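Side-chain contacts in protein (o6-methylguanine-dna methyltransferase) (Thermococcus kodakarensis, PDB 1MGT), which repairs O6-methylguanine and O4-methylthymine in DNA by transferring the methyl group irreversibly to one of its own cysteines, a suicide reaction: residues 2-7 and 31-36; 17-22 and 52-57; 79-84 and 100-105; 107-112 and 162-167; 129-134 and 150-155. All coordinates share one frame; numbering follows the deposited sequence.

Contact 1 (2-7 and 31-36); sequences LSVEKF and FDRGTL. With SO4 (sulfate ion), chain C.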
# COMPACT_ATOMS: atom_id res chain seq x y z
N LEU A 2 8.48 -13.66 -5.17
CA LEU A 2 7.41 -12.81 -5.72
C LEU A 2 6.22 -13.64 -6.13
O LEU A 2 6.33 -14.71 -6.77
CB LEU A 2 8.00 -12.08 -6.96
CG LEU A 2 6.99 -11.30 -7.82
CD1 LEU A 2 6.44 -10.11 -7.04
CD2 LEU A 2 7.65 -10.79 -9.08
N SER A 3 5.01 -13.17 -5.81
CA SER A 3 3.78 -13.82 -6.17
C SER A 3 2.94 -12.77 -6.92
O SER A 3 2.85 -11.65 -6.41
CB SER A 3 2.94 -14.36 -5.03
OG SER A 3 3.62 -15.36 -4.32
N VAL A 4 2.41 -13.16 -8.06
CA VAL A 4 1.61 -12.24 -8.88
C VAL A 4 0.28 -12.91 -9.22
O VAL A 4 0.27 -14.07 -9.64
CB VAL A 4 2.35 -11.84 -10.15
CG1 VAL A 4 1.47 -11.12 -11.16
CG2 VAL A 4 3.55 -10.93 -9.82
N GLU A 5 -0.84 -12.18 -9.05
CA GLU A 5 -2.13 -12.79 -9.37
C GLU A 5 -3.09 -11.71 -9.89
O GLU A 5 -2.99 -10.55 -9.51
CB GLU A 5 -2.71 -13.49 -8.14
CG GLU A 5 -4.02 -14.19 -8.40
CD GLU A 5 -4.52 -15.07 -7.29
OE1 GLU A 5 -3.80 -15.29 -6.29
OE2 GLU A 5 -5.69 -15.54 -7.41
N LYS A 6 -3.97 -12.13 -10.78
CA LYS A 6 -4.94 -11.18 -11.36
C LYS A 6 -6.29 -11.46 -10.73
O LYS A 6 -6.61 -12.62 -10.40
CB LYS A 6 -4.92 -11.41 -12.85
CG LYS A 6 -6.09 -10.99 -13.70
CD LYS A 6 -5.90 -11.60 -15.09
CE LYS A 6 -7.05 -11.29 -16.02
NZ LYS A 6 -6.95 -12.19 -17.22
N PHE A 7 -7.07 -10.41 -10.46
CA PHE A 7 -8.39 -10.57 -9.86
C PHE A 7 -9.38 -9.71 -10.65
O PHE A 7 -9.01 -8.66 -11.20
CB PHE A 7 -8.42 -10.02 -8.40
CG PHE A 7 -7.47 -10.80 -7.51
CD1 PHE A 7 -6.15 -10.41 -7.38
CD2 PHE A 7 -7.92 -11.94 -6.87
CE1 PHE A 7 -5.30 -11.15 -6.56
CE2 PHE A 7 -7.07 -12.68 -6.07
CZ PHE A 7 -5.74 -12.28 -5.93
N PHE A 31 -3.50 -2.01 -13.08
CA PHE A 31 -4.61 -2.58 -13.89
C PHE A 31 -4.12 -3.43 -15.04
O PHE A 31 -4.95 -3.93 -15.81
CB PHE A 31 -5.45 -1.43 -14.43
CG PHE A 31 -6.08 -0.58 -13.35
CD1 PHE A 31 -5.90 0.79 -13.36
CD2 PHE A 31 -6.85 -1.19 -12.38
CE1 PHE A 31 -6.51 1.56 -12.36
CE2 PHE A 31 -7.45 -0.42 -11.38
CZ PHE A 31 -7.28 0.95 -11.40
N ASP A 32 -2.80 -3.61 -15.17
CA ASP A 32 -2.28 -4.45 -16.27
C ASP A 32 -0.97 -5.06 -15.76
O ASP A 32 -0.33 -4.48 -14.88
CB ASP A 32 -2.13 -3.68 -17.55
CG ASP A 32 -1.04 -2.63 -17.52
OD1 ASP A 32 -1.37 -1.46 -17.23
OD2 ASP A 32 0.13 -2.97 -17.79
N ARG A 33 -0.57 -6.22 -16.27
CA ARG A 33 0.64 -6.87 -15.76
C ARG A 33 1.92 -6.13 -16.03
O ARG A 33 2.85 -6.15 -15.19
CB ARG A 33 0.69 -8.32 -16.29
CG ARG A 33 1.80 -9.16 -15.69
CD ARG A 33 1.88 -10.57 -16.25
NE ARG A 33 2.66 -11.43 -15.36
CZ ARG A 33 3.98 -11.45 -15.26
NH1 ARG A 33 4.77 -10.67 -15.99
NH2 ARG A 33 4.56 -12.28 -14.38
N GLY A 34 2.05 -5.44 -17.16
CA GLY A 34 3.28 -4.70 -17.49
C GLY A 34 3.52 -3.57 -16.48
O GLY A 34 4.62 -3.34 -16.02
N THR A 35 2.43 -2.84 -16.16
CA THR A 35 2.56 -1.74 -15.20
C THR A 35 2.89 -2.32 -13.83
O THR A 35 3.71 -1.75 -13.11
CB THR A 35 1.26 -0.91 -15.17
OG1 THR A 35 1.12 -0.35 -16.51
CG2 THR A 35 1.40 0.25 -14.18
N LEU A 36 2.28 -3.43 -13.49
CA LEU A 36 2.55 -4.08 -12.22
C LEU A 36 4.04 -4.41 -12.12
O LEU A 36 4.66 -4.11 -11.12
CB LEU A 36 1.78 -5.40 -12.04
CG LEU A 36 2.16 -6.14 -10.74
CD1 LEU A 36 1.52 -5.40 -9.55
CD2 LEU A 36 1.74 -7.58 -10.72
S SO4 C . -8.96 -10.19 -19.46
O1 SO4 C . -8.85 -11.56 -18.90
O2 SO4 C . -9.05 -10.26 -20.96
O3 SO4 C . -7.78 -9.36 -19.09
O4 SO4 C . -10.20 -9.51 -18.94
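Val4 and Leu36 reach toward each other tip to tip, the tight part of the contact. CG1 of Val4 lies 3.6 Å from CD2 of Leu36, and the same Leu36 CD2 is 3.9 Å from Val4 CG2, one methyl against both valine branches. In Leu36, CG anti to the backbone N (chi1 175°) carries CD2 toward the strand; the side chain also rests on Ala28 and Ala30. These small residues leave room for a leucine between the helix and the three-stranded antiparallel sheet that it covers, consistent with the RNase H-like fold of this N-terminal half. Asp32 is the N-cap of helix 33-49: its OD2 accepts from Thr35 N at 2.8 Å, from above the carboxylate plane, while Thr35 OG1 bonds to OD1. The looser edge, with exposed Arg33 and Lys6, faces solvent. Arg33 passes Val4 obliquely, NE 4.4 Å from CG1, and Lys6 NZ gives a 2.6 Å hydrogen bond to O1 of a sulfate, probably from the crystallisation liquor, that Arg8 also holds.

Contact 2 (17-22 and 52-57); sequences GVIFSG and VSISLD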
# COMPACT_ATOMS: atom_id res chain seq x y z
N GLY A 17 0.89 -7.79 -6.83
CA GLY A 17 2.19 -8.48 -6.75
C GLY A 17 2.66 -8.35 -5.30
O GLY A 17 2.49 -7.28 -4.72
N VAL A 18 3.19 -9.41 -4.71
CA VAL A 18 3.66 -9.37 -3.33
C VAL A 18 5.10 -9.93 -3.27
O VAL A 18 5.33 -11.03 -3.77
CB VAL A 18 2.77 -10.20 -2.39
CG1 VAL A 18 3.29 -10.11 -0.95
CG2 VAL A 18 1.31 -9.73 -2.42
N ILE A 19 5.99 -9.12 -2.76
CA ILE A 19 7.39 -9.53 -2.57
C ILE A 19 7.42 -10.05 -1.14
O ILE A 19 6.93 -9.36 -0.22
CB ILE A 19 8.35 -8.36 -2.73
CG1 ILE A 19 8.17 -7.70 -4.12
CG2 ILE A 19 9.77 -8.85 -2.48
CD1 ILE A 19 9.08 -6.47 -4.30
N PHE A 20 7.94 -11.25 -0.91
CA PHE A 20 7.92 -11.75 0.46
C PHE A 20 9.10 -12.70 0.71
O PHE A 20 9.68 -13.23 -0.25
CB PHE A 20 6.64 -12.54 0.74
CG PHE A 20 6.43 -13.77 -0.10
CD1 PHE A 20 6.75 -15.02 0.43
CD2 PHE A 20 5.94 -13.69 -1.38
CE1 PHE A 20 6.57 -16.17 -0.33
CE2 PHE A 20 5.77 -14.83 -2.15
CZ PHE A 20 6.08 -16.08 -1.62
N SER A 21 9.41 -12.86 1.96
CA SER A 21 10.50 -13.76 2.40
C SER A 21 10.16 -14.09 3.85
O SER A 21 10.69 -13.39 4.74
CB SER A 21 11.81 -12.99 2.36
OG SER A 21 12.88 -13.83 2.76
N GLY A 22 9.23 -14.98 4.10
CA GLY A 22 8.95 -15.22 5.57
C GLY A 22 7.74 -14.38 5.97
O GLY A 22 6.79 -14.90 6.58
N VAL A 52 17.59 -4.03 2.10
CA VAL A 52 16.76 -5.22 2.15
C VAL A 52 17.15 -6.20 1.03
O VAL A 52 17.36 -5.76 -0.09
CB VAL A 52 15.27 -4.82 1.96
CG1 VAL A 52 14.38 -6.05 2.04
CG2 VAL A 52 14.91 -3.80 3.06
N SER A 53 17.29 -7.47 1.38
CA SER A 53 17.65 -8.48 0.38
C SER A 53 16.37 -8.99 -0.28
O SER A 53 15.51 -9.51 0.44
CB SER A 53 18.34 -9.66 1.11
OG SER A 53 19.61 -9.14 1.52
N ILE A 54 16.25 -8.82 -1.58
CA ILE A 54 15.11 -9.19 -2.36
C ILE A 54 15.42 -10.19 -3.49
O ILE A 54 16.40 -9.98 -4.20
CB ILE A 54 14.57 -7.92 -3.12
CG1 ILE A 54 14.23 -6.78 -2.15
CG2 ILE A 54 13.34 -8.28 -3.93
CD1 ILE A 54 13.13 -7.13 -1.18
N SER A 55 14.54 -11.14 -3.68
CA SER A 55 14.58 -12.13 -4.71
C SER A 55 13.22 -12.09 -5.45
O SER A 55 12.22 -12.24 -4.77
CB SER A 55 14.77 -13.57 -4.17
OG SER A 55 15.19 -14.31 -5.31
N LEU A 56 13.23 -11.92 -6.75
CA LEU A 56 12.00 -11.84 -7.52
C LEU A 56 11.65 -13.10 -8.29
O LEU A 56 10.94 -13.02 -9.31
CB LEU A 56 11.97 -10.60 -8.39
CG LEU A 56 12.11 -9.26 -7.64
CD1 LEU A 56 12.13 -8.13 -8.65
CD2 LEU A 56 10.93 -9.08 -6.66
N ASP A 57 12.13 -14.23 -7.79
CA ASP A 57 11.76 -15.52 -8.40
C ASP A 57 10.26 -15.71 -8.10
O ASP A 57 9.82 -15.56 -6.93
CB ASP A 57 12.52 -16.67 -7.78
CG ASP A 57 12.61 -16.64 -6.28
OD1 ASP A 57 13.08 -15.63 -5.69
OD2 ASP A 57 12.24 -17.65 -5.66
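Ile19 touches both Ile54 and Leu56, while the flat groups lie elsewhere. The Phe20 ring, on the strand's far side, has Val18 O in plane at its edge and meets the ring of Tyr63 with the planes about 60° apart. Within the loop, the Asp57 carboxylate joins two residues: Ser55 OG meets its OD1 at 2.5 Å on the anti side, 34° out of the carboxylate plane. Across the segments the contact is wholly apolar. CG2 of Ile19 lies 3.9 Å from Ile54 CG2, the two side chains crossing at about a right angle, and Ile19 CD1 lies 4.0 Å from Leu56 CD2. With CG1 anti to the carbonyl carbon (chi1 -58°), the isoleucine sends one branch to each partner, as a beta-branched residue can. The loop between helices 33-49 and 63-71 packs here against Ile19 on the face of the sheet that helix 33-49 also covers, through Ile40. An alanine here would probably leave Ile54 and Leu56 without their apolar partner and open a gap between strand and loop.

Contact 3 (79-84 and 100-105); sequences SFLREL and LTKNVK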
# COMPACT_ATOMS: atom_id res chain seq x y z
N SER A 79 -5.87 -6.12 10.59
CA SER A 79 -5.57 -7.55 10.79
C SER A 79 -4.42 -8.00 9.92
O SER A 79 -3.86 -9.07 10.18
CB SER A 79 -6.80 -8.41 10.56
OG SER A 79 -7.22 -8.28 9.22
N PHE A 80 -4.02 -7.21 8.92
CA PHE A 80 -2.91 -7.59 8.04
C PHE A 80 -1.57 -7.12 8.59
O PHE A 80 -0.52 -7.57 8.12
CB PHE A 80 -3.11 -7.01 6.64
CG PHE A 80 -2.34 -7.71 5.54
CD1 PHE A 80 -2.93 -8.71 4.80
CD2 PHE A 80 -1.04 -7.36 5.23
CE1 PHE A 80 -2.24 -9.35 3.78
CE2 PHE A 80 -0.33 -7.97 4.22
CZ PHE A 80 -0.94 -8.99 3.50
N LEU A 81 -1.56 -6.24 9.61
CA LEU A 81 -0.31 -5.73 10.15
C LEU A 81 0.68 -6.82 10.56
O LEU A 81 1.87 -6.66 10.32
CB LEU A 81 -0.57 -4.85 11.38
CG LEU A 81 -0.42 -3.36 11.40
CD1 LEU A 81 -0.33 -2.65 10.08
CD2 LEU A 81 -1.53 -2.72 12.28
N ARG A 82 0.24 -7.92 11.15
CA ARG A 82 1.13 -8.99 11.57
C ARG A 82 1.84 -9.71 10.43
O ARG A 82 2.84 -10.40 10.69
CB ARG A 82 0.28 -10.03 12.35
CG ARG A 82 -1.04 -10.26 11.65
CD ARG A 82 -1.14 -11.56 10.89
NE ARG A 82 -1.84 -12.60 11.65
CZ ARG A 82 -1.52 -13.08 12.84
NH1 ARG A 82 -2.28 -14.04 13.40
NH2 ARG A 82 -0.46 -12.65 13.51
N GLU A 83 1.36 -9.58 9.20
CA GLU A 83 2.01 -10.23 8.07
C GLU A 83 3.15 -9.38 7.49
O GLU A 83 3.92 -9.89 6.67
CB GLU A 83 1.00 -10.42 6.93
CG GLU A 83 -0.33 -11.03 7.30
CD GLU A 83 -0.26 -12.54 7.44
OE1 GLU A 83 0.84 -13.11 7.30
OE2 GLU A 83 -1.33 -13.14 7.70
N LEU A 84 3.26 -8.13 7.89
CA LEU A 84 4.28 -7.22 7.38
C LEU A 84 5.62 -7.34 8.04
O LEU A 84 5.71 -7.33 9.28
CB LEU A 84 3.78 -5.76 7.51
CG LEU A 84 2.42 -5.51 6.85
CD1 LEU A 84 1.97 -4.06 7.05
CD2 LEU A 84 2.46 -5.83 5.36
N LEU A 100 -2.13 5.15 10.86
CA LEU A 100 -3.04 5.22 9.73
C LEU A 100 -3.87 3.96 9.61
O LEU A 100 -5.10 3.97 9.40
CB LEU A 100 -2.19 5.44 8.46
CG LEU A 100 -2.94 5.53 7.15
CD1 LEU A 100 -3.87 6.78 7.18
CD2 LEU A 100 -1.97 5.63 5.97
N THR A 101 -3.21 2.79 9.71
CA THR A 101 -3.90 1.53 9.57
C THR A 101 -4.89 1.23 10.68
O THR A 101 -5.96 0.67 10.45
CB THR A 101 -2.85 0.37 9.48
OG1 THR A 101 -1.97 0.69 8.36
CG2 THR A 101 -3.54 -0.94 9.17
N LYS A 102 -4.54 1.60 11.91
CA LYS A 102 -5.43 1.32 13.03
C LYS A 102 -6.51 2.38 13.21
O LYS A 102 -7.57 2.07 13.77
CB LYS A 102 -4.59 1.33 14.33
CG LYS A 102 -3.78 0.04 14.50
CD LYS A 102 -2.99 0.06 15.81
CE LYS A 102 -1.84 -0.95 15.71
NZ LYS A 102 -1.33 -1.36 17.05
N ASN A 103 -6.23 3.61 12.76
CA ASN A 103 -7.25 4.64 13.03
C ASN A 103 -8.03 5.22 11.89
O ASN A 103 -9.11 5.81 12.18
CB ASN A 103 -6.50 5.81 13.75
CG ASN A 103 -5.99 5.36 15.10
OD1 ASN A 103 -6.79 5.10 16.00
ND2 ASN A 103 -4.68 5.23 15.24
N VAL A 104 -7.59 5.14 10.65
CA VAL A 104 -8.33 5.70 9.52
C VAL A 104 -9.12 4.57 8.90
O VAL A 104 -8.60 3.75 8.14
CB VAL A 104 -7.40 6.43 8.54
CG1 VAL A 104 -8.18 7.12 7.44
CG2 VAL A 104 -6.61 7.50 9.34
N LYS A 105 -10.40 4.50 9.27
CA LYS A 105 -11.25 3.41 8.84
C LYS A 105 -11.76 3.44 7.42
O LYS A 105 -11.90 4.48 6.79
CB LYS A 105 -12.48 3.32 9.78
CG LYS A 105 -12.15 3.30 11.25
CD LYS A 105 -11.39 2.10 11.72
CE LYS A 105 -10.90 2.26 13.16
NZ LYS A 105 -12.06 2.30 14.10
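Leu81 supplies nearly all of its segment's buried surface, touching both Thr101 and Lys102. Its CB already heads toward helix 91-103, and CG then branches into two methyls. CD1 lies 3.7 Å from Thr101 CG2 and 4.0 Å from Thr101 CB, the two side chains meeting tip to tip. CD2 lies nearest Lys102 CE, at 3.9 Å, while still 4.1 Å from Thr101 CG2; the extended lysine chain crosses the leucine at about a right angle. The torsions that place these methyls, chi1 at -108° and chi2 at 16°, are far from the usual staggered values, which may mean strain or a poorly defined side chain. Segment 79-84 lies in the loop between helices 63-71 and 91-103, and the contact lays this loop on helix 91-103, which belongs to the DNA-binding family region. Threonine suits the buried helix face because its methyl meets the leucine while its hydroxyl is satisfied within the helix by Tyr97 O. With valine in place of Leu81, the reach to Lys102 would probably be lost and the methyl of Thr101 left partly uncovered. Lys102 offers only its hydrocarbon part here, which fits its exposed position. On the loop's other flank the Phe80 ring takes Glu83 CG over the centre of one face, 4.1 Å above the plane, and packs on Val67 and Val70.

Contact 4 (107-112 and 162-167); sequences GSVITY and FLLEIE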
# COMPACT_ATOMS: atom_id res chain seq x y z
N GLY A 107 -14.00 3.74 4.42
CA GLY A 107 -15.18 4.59 4.23
C GLY A 107 -14.90 6.02 4.69
O GLY A 107 -15.74 6.91 4.51
N SER A 108 -13.72 6.26 5.28
CA SER A 108 -13.37 7.60 5.72
C SER A 108 -12.02 8.00 5.14
O SER A 108 -11.34 7.14 4.55
CB SER A 108 -13.34 7.72 7.25
OG SER A 108 -12.12 7.12 7.72
N VAL A 109 -11.69 9.27 5.25
CA VAL A 109 -10.44 9.82 4.74
C VAL A 109 -9.85 10.76 5.80
O VAL A 109 -10.49 10.95 6.84
CB VAL A 109 -10.59 10.60 3.43
CG1 VAL A 109 -11.14 9.71 2.29
CG2 VAL A 109 -11.52 11.80 3.62
N ILE A 110 -8.67 11.26 5.53
CA ILE A 110 -8.01 12.20 6.46
C ILE A 110 -7.09 13.04 5.59
O ILE A 110 -6.56 12.54 4.58
CB ILE A 110 -7.27 11.52 7.59
CG1 ILE A 110 -6.86 12.56 8.65
CG2 ILE A 110 -6.01 10.80 7.05
CD1 ILE A 110 -6.66 11.95 10.03
N THR A 111 -6.90 14.31 5.89
CA THR A 111 -6.03 15.13 5.07
C THR A 111 -4.59 14.96 5.51
O THR A 111 -4.31 14.50 6.63
CB THR A 111 -6.41 16.64 5.16
OG1 THR A 111 -6.17 17.07 6.50
CG2 THR A 111 -7.88 16.83 4.78
N TYR A 112 -3.66 15.34 4.64
CA TYR A 112 -2.25 15.26 5.01
C TYR A 112 -2.04 16.11 6.30
O TYR A 112 -1.35 15.70 7.20
CB TYR A 112 -1.33 15.88 3.96
CG TYR A 112 -1.22 15.01 2.73
CD1 TYR A 112 -2.01 15.32 1.62
CD2 TYR A 112 -0.37 13.92 2.67
CE1 TYR A 112 -1.94 14.55 0.48
CE2 TYR A 112 -0.30 13.14 1.53
CZ TYR A 112 -1.09 13.47 0.45
OH TYR A 112 -1.03 12.72 -0.71
N PHE A 162 -10.08 4.57 -7.71
CA PHE A 162 -10.69 3.26 -7.75
C PHE A 162 -10.82 2.67 -6.35
O PHE A 162 -11.86 2.10 -5.97
CB PHE A 162 -9.87 2.35 -8.67
CG PHE A 162 -10.20 0.89 -8.52
CD1 PHE A 162 -11.33 0.37 -9.08
CD2 PHE A 162 -9.34 0.07 -7.79
CE1 PHE A 162 -11.63 -0.98 -8.92
CE2 PHE A 162 -9.63 -1.27 -7.64
CZ PHE A 162 -10.77 -1.78 -8.20
N LEU A 163 -9.73 2.79 -5.56
CA LEU A 163 -9.75 2.31 -4.21
C LEU A 163 -10.78 3.11 -3.38
O LEU A 163 -11.52 2.49 -2.64
CB LEU A 163 -8.38 2.41 -3.53
CG LEU A 163 -7.32 1.42 -4.14
CD1 LEU A 163 -6.02 1.57 -3.38
CD2 LEU A 163 -7.87 0.01 -4.08
N LEU A 164 -10.81 4.43 -3.55
CA LEU A 164 -11.80 5.20 -2.75
C LEU A 164 -13.22 4.83 -3.13
O LEU A 164 -14.09 4.68 -2.27
CB LEU A 164 -11.54 6.70 -2.87
CG LEU A 164 -10.24 7.14 -2.15
CD1 LEU A 164 -9.89 8.58 -2.47
CD2 LEU A 164 -10.39 6.92 -0.64
N GLU A 165 -13.47 4.65 -4.42
CA GLU A 165 -14.80 4.30 -4.90
C GLU A 165 -15.29 2.99 -4.32
O GLU A 165 -16.42 2.84 -3.84
CB GLU A 165 -14.80 4.27 -6.44
CG GLU A 165 -16.06 3.57 -6.97
CD GLU A 165 -16.30 3.84 -8.44
OE1 GLU A 165 -17.49 3.98 -8.81
OE2 GLU A 165 -15.31 3.91 -9.21
N ILE A 166 -14.41 1.99 -4.31
CA ILE A 166 -14.66 0.66 -3.79
C ILE A 166 -15.03 0.70 -2.32
O ILE A 166 -15.78 -0.13 -1.80
CB ILE A 166 -13.37 -0.18 -3.98
CG1 ILE A 166 -13.29 -0.70 -5.41
CG2 ILE A 166 -13.22 -1.27 -2.96
CD1 ILE A 166 -14.11 -1.93 -5.70
N GLU A 167 -14.42 1.63 -1.58
CA GLU A 167 -14.66 1.79 -0.16
C GLU A 167 -15.87 2.66 0.15
O GLU A 167 -16.16 2.90 1.34
CB GLU A 167 -13.40 2.43 0.49
CG GLU A 167 -12.23 1.44 0.44
CD GLU A 167 -10.95 1.93 1.07
OE1 GLU A 167 -10.01 1.12 1.23
OE2 GLU A 167 -10.87 3.13 1.43
O HOH W 1 -12.16 4.97 2.97
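Gly107 and Glu167 come closest, backbone to backbone: the CA of Gly107 stands 3.5 Å from the carbonyl O of Glu167, a CA-H...O contact with 137° at the hydrogen. Glycine is called for here, because at a phi of 99° a CB would be jammed against the carbonyl of the residue before. Glu167, whose CB points toward the loop, extends its side chain, and a water joins it to the loop. That water accepts from Gly107 N at 2.6 Å and donates both to Ser108 O and to Glu167 OE2, the last bond 2.7 Å long. The other oxygen, OE1, forms a salt bridge with Arg143 and a hydrogen bond with His142, which follow the assigned methyl acceptor in the Pro-Cys-His-Arg sequence of this family; this is consistent with the Glu-His pair that, in relatives, is linked through a water to the cysteine. Beyond the water the contact turns apolar. Leu164, with CG anti to the carbonyl carbon (chi1 -70°), brings its end nearer the loop and crosses Val109 at about a right angle, CD2 to CG1 4.1 Å apart. Branched apolar residues suit this methyl-to-methyl meeting. Val109 precedes the short parallel strand pair 110-111 and 144-145, and lies also on Val145 and Val169.

Contact 5 (129-134 and 150-155); sequences AMKRNP and IGYYSS. With SO4 (sulfate ion), chain D.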
# COMPACT_ATOMS: atom_id res chain seq x y z
N ALA A 129 6.53 9.94 3.77
CA ALA A 129 6.24 8.58 4.20
C ALA A 129 5.21 7.92 3.30
O ALA A 129 5.31 6.73 2.99
CB ALA A 129 5.80 8.54 5.67
N MET A 130 4.20 8.67 2.83
CA MET A 130 3.19 8.07 1.96
C MET A 130 3.81 7.69 0.61
O MET A 130 3.49 6.62 0.07
CB MET A 130 2.01 9.00 1.71
CG MET A 130 1.20 9.35 2.95
SD MET A 130 0.51 7.90 3.75
CE MET A 130 1.65 7.64 5.07
N LYS A 131 4.68 8.56 0.10
CA LYS A 131 5.33 8.26 -1.18
C LYS A 131 6.14 6.96 -1.12
O LYS A 131 6.23 6.19 -2.10
CB LYS A 131 6.31 9.39 -1.51
CG LYS A 131 6.92 9.23 -2.91
CD LYS A 131 8.05 10.24 -3.08
CE LYS A 131 8.29 10.52 -4.57
NZ LYS A 131 9.67 11.09 -4.74
N ARG A 132 6.77 6.73 0.02
CA ARG A 132 7.61 5.57 0.23
C ARG A 132 6.92 4.34 0.75
O ARG A 132 7.62 3.34 0.97
CB ARG A 132 8.76 5.94 1.19
CG ARG A 132 9.71 6.96 0.53
CD ARG A 132 10.54 7.66 1.60
NE ARG A 132 11.60 8.50 1.03
CZ ARG A 132 11.43 9.76 0.65
NH1 ARG A 132 10.23 10.35 0.77
NH2 ARG A 132 12.45 10.46 0.16
N ASN A 133 5.61 4.36 0.99
CA ASN A 133 4.95 3.20 1.54
C ASN A 133 5.15 1.97 0.67
O ASN A 133 4.69 1.94 -0.47
CB ASN A 133 3.44 3.54 1.65
CG ASN A 133 2.61 2.39 2.17
OD1 ASN A 133 3.14 1.51 2.84
ND2 ASN A 133 1.31 2.44 1.87
N PRO A 134 5.79 0.93 1.19
CA PRO A 134 5.99 -0.29 0.42
C PRO A 134 4.81 -1.21 0.51
O PRO A 134 4.75 -2.29 -0.08
CB PRO A 134 7.23 -0.90 1.12
CG PRO A 134 7.10 -0.49 2.54
CD PRO A 134 6.42 0.85 2.52
N ILE A 150 -8.11 15.37 -4.34
CA ILE A 150 -7.73 13.98 -4.12
C ILE A 150 -6.32 13.82 -3.56
O ILE A 150 -6.08 12.85 -2.82
CB ILE A 150 -7.87 13.18 -5.44
CG1 ILE A 150 -7.78 11.69 -5.16
CG2 ILE A 150 -6.83 13.63 -6.46
CD1 ILE A 150 -8.42 10.83 -6.22
N GLY A 151 -5.40 14.69 -3.92
CA GLY A 151 -4.01 14.63 -3.45
C GLY A 151 -3.20 13.65 -4.29
O GLY A 151 -3.73 12.98 -5.17
N TYR A 152 -1.92 13.51 -4.00
CA TYR A 152 -1.03 12.63 -4.74
C TYR A 152 -1.14 11.18 -4.27
O TYR A 152 -1.65 10.88 -3.19
CB TYR A 152 0.41 13.13 -4.58
CG TYR A 152 1.52 12.36 -5.26
CD1 TYR A 152 1.74 12.41 -6.63
CD2 TYR A 152 2.36 11.57 -4.49
CE1 TYR A 152 2.77 11.68 -7.22
CE2 TYR A 152 3.39 10.85 -5.05
CZ TYR A 152 3.59 10.91 -6.42
OH TYR A 152 4.62 10.16 -6.96
N TYR A 153 -0.67 10.29 -5.11
CA TYR A 153 -0.64 8.85 -4.86
C TYR A 153 0.54 8.30 -5.67
O TYR A 153 0.56 8.52 -6.88
CB TYR A 153 -1.93 8.18 -5.28
CG TYR A 153 -2.13 6.78 -4.75
CD1 TYR A 153 -2.13 6.50 -3.39
CD2 TYR A 153 -2.35 5.74 -5.65
CE1 TYR A 153 -2.32 5.21 -2.93
CE2 TYR A 153 -2.54 4.45 -5.20
CZ TYR A 153 -2.52 4.19 -3.85
OH TYR A 153 -2.71 2.89 -3.41
N SER A 154 1.45 7.55 -5.05
CA SER A 154 2.59 7.06 -5.83
C SER A 154 2.23 6.09 -6.92
O SER A 154 2.97 6.03 -7.93
CB SER A 154 3.69 6.57 -4.89
OG SER A 154 3.18 5.61 -3.98
N SER A 155 1.13 5.36 -6.84
CA SER A 155 0.71 4.42 -7.85
C SER A 155 -0.38 4.88 -8.78
O SER A 155 -1.11 4.01 -9.29
CB SER A 155 0.26 3.09 -7.20
OG SER A 155 1.33 2.53 -6.49
S SO4 D . 15.25 7.16 1.20
O1 SO4 D . 16.06 5.95 1.52
O2 SO4 D . 14.26 6.85 0.12
O3 SO4 D . 16.17 8.26 0.72
O4 SO4 D . 14.52 7.65 2.41
O HOH W 2 1.29 7.26 -1.99
O HOH W 3 6.09 3.88 -3.59
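Ser154 and Lys131 meet where a loop passes the end of helix 123-131. The serine OG, lodged between its backbone N and carbonyl carbon (chi1 54°), comes to 3.6 Å from Lys131 O. Two waters make the polar links: one donates to Met130 O at 3.1 Å and accepts from Ser154 N, while the other donates to Lys131 O and has only a weak bond to Ser154 OG. A small hydroxyl residue suits this wet seam. Lys131 runs past the edge of the Tyr152 ring, CG near its plane. In the next shell Asn133 N bonds to Met130 O, and Asn133 OD1 accepts from Tyr135 N, as in the asparagine hinge of this family; Met130 and Asn133 both touch Cys141. Arg132 NE donates to O2 of a sulfate at 3.3 Å, and weakly to O4; the ion, probably from the crystallisation liquor, is shared with Arg50. Lys160 of helix 157-166 fixes Ile150 O and Tyr152 O, placing the loop between that helix and helix 123-131, the second helix of the helix-turn-helix, with helix 91-103 packed against Met130.

Contacts 1 and 2 share one sheet: Ser3 O and Val18 N, 2.8 Å apart, probably bond between neighbouring strands. The other three gather around Cys141, the assigned methyl acceptor. The side chain of Met130 in contact 5 is about 3 Å from that of Cys141. The side chain of Thr101 in contact 3 is about 8 Å from that of Cys141. The side chain of Leu164 in contact 4 is about 10 Å from that of Cys141. Leu100 CD2 lies 4.0 Å from Met130 SD, joining contact 3 to contact 5, and Leu163 CD1 lies 3.6 Å from Tyr153 OH, joining contact 4 to contact 5. Contact 1 reaches contact 4 through Phe31 CZ and Phe162 CB, 4.0 Å apart.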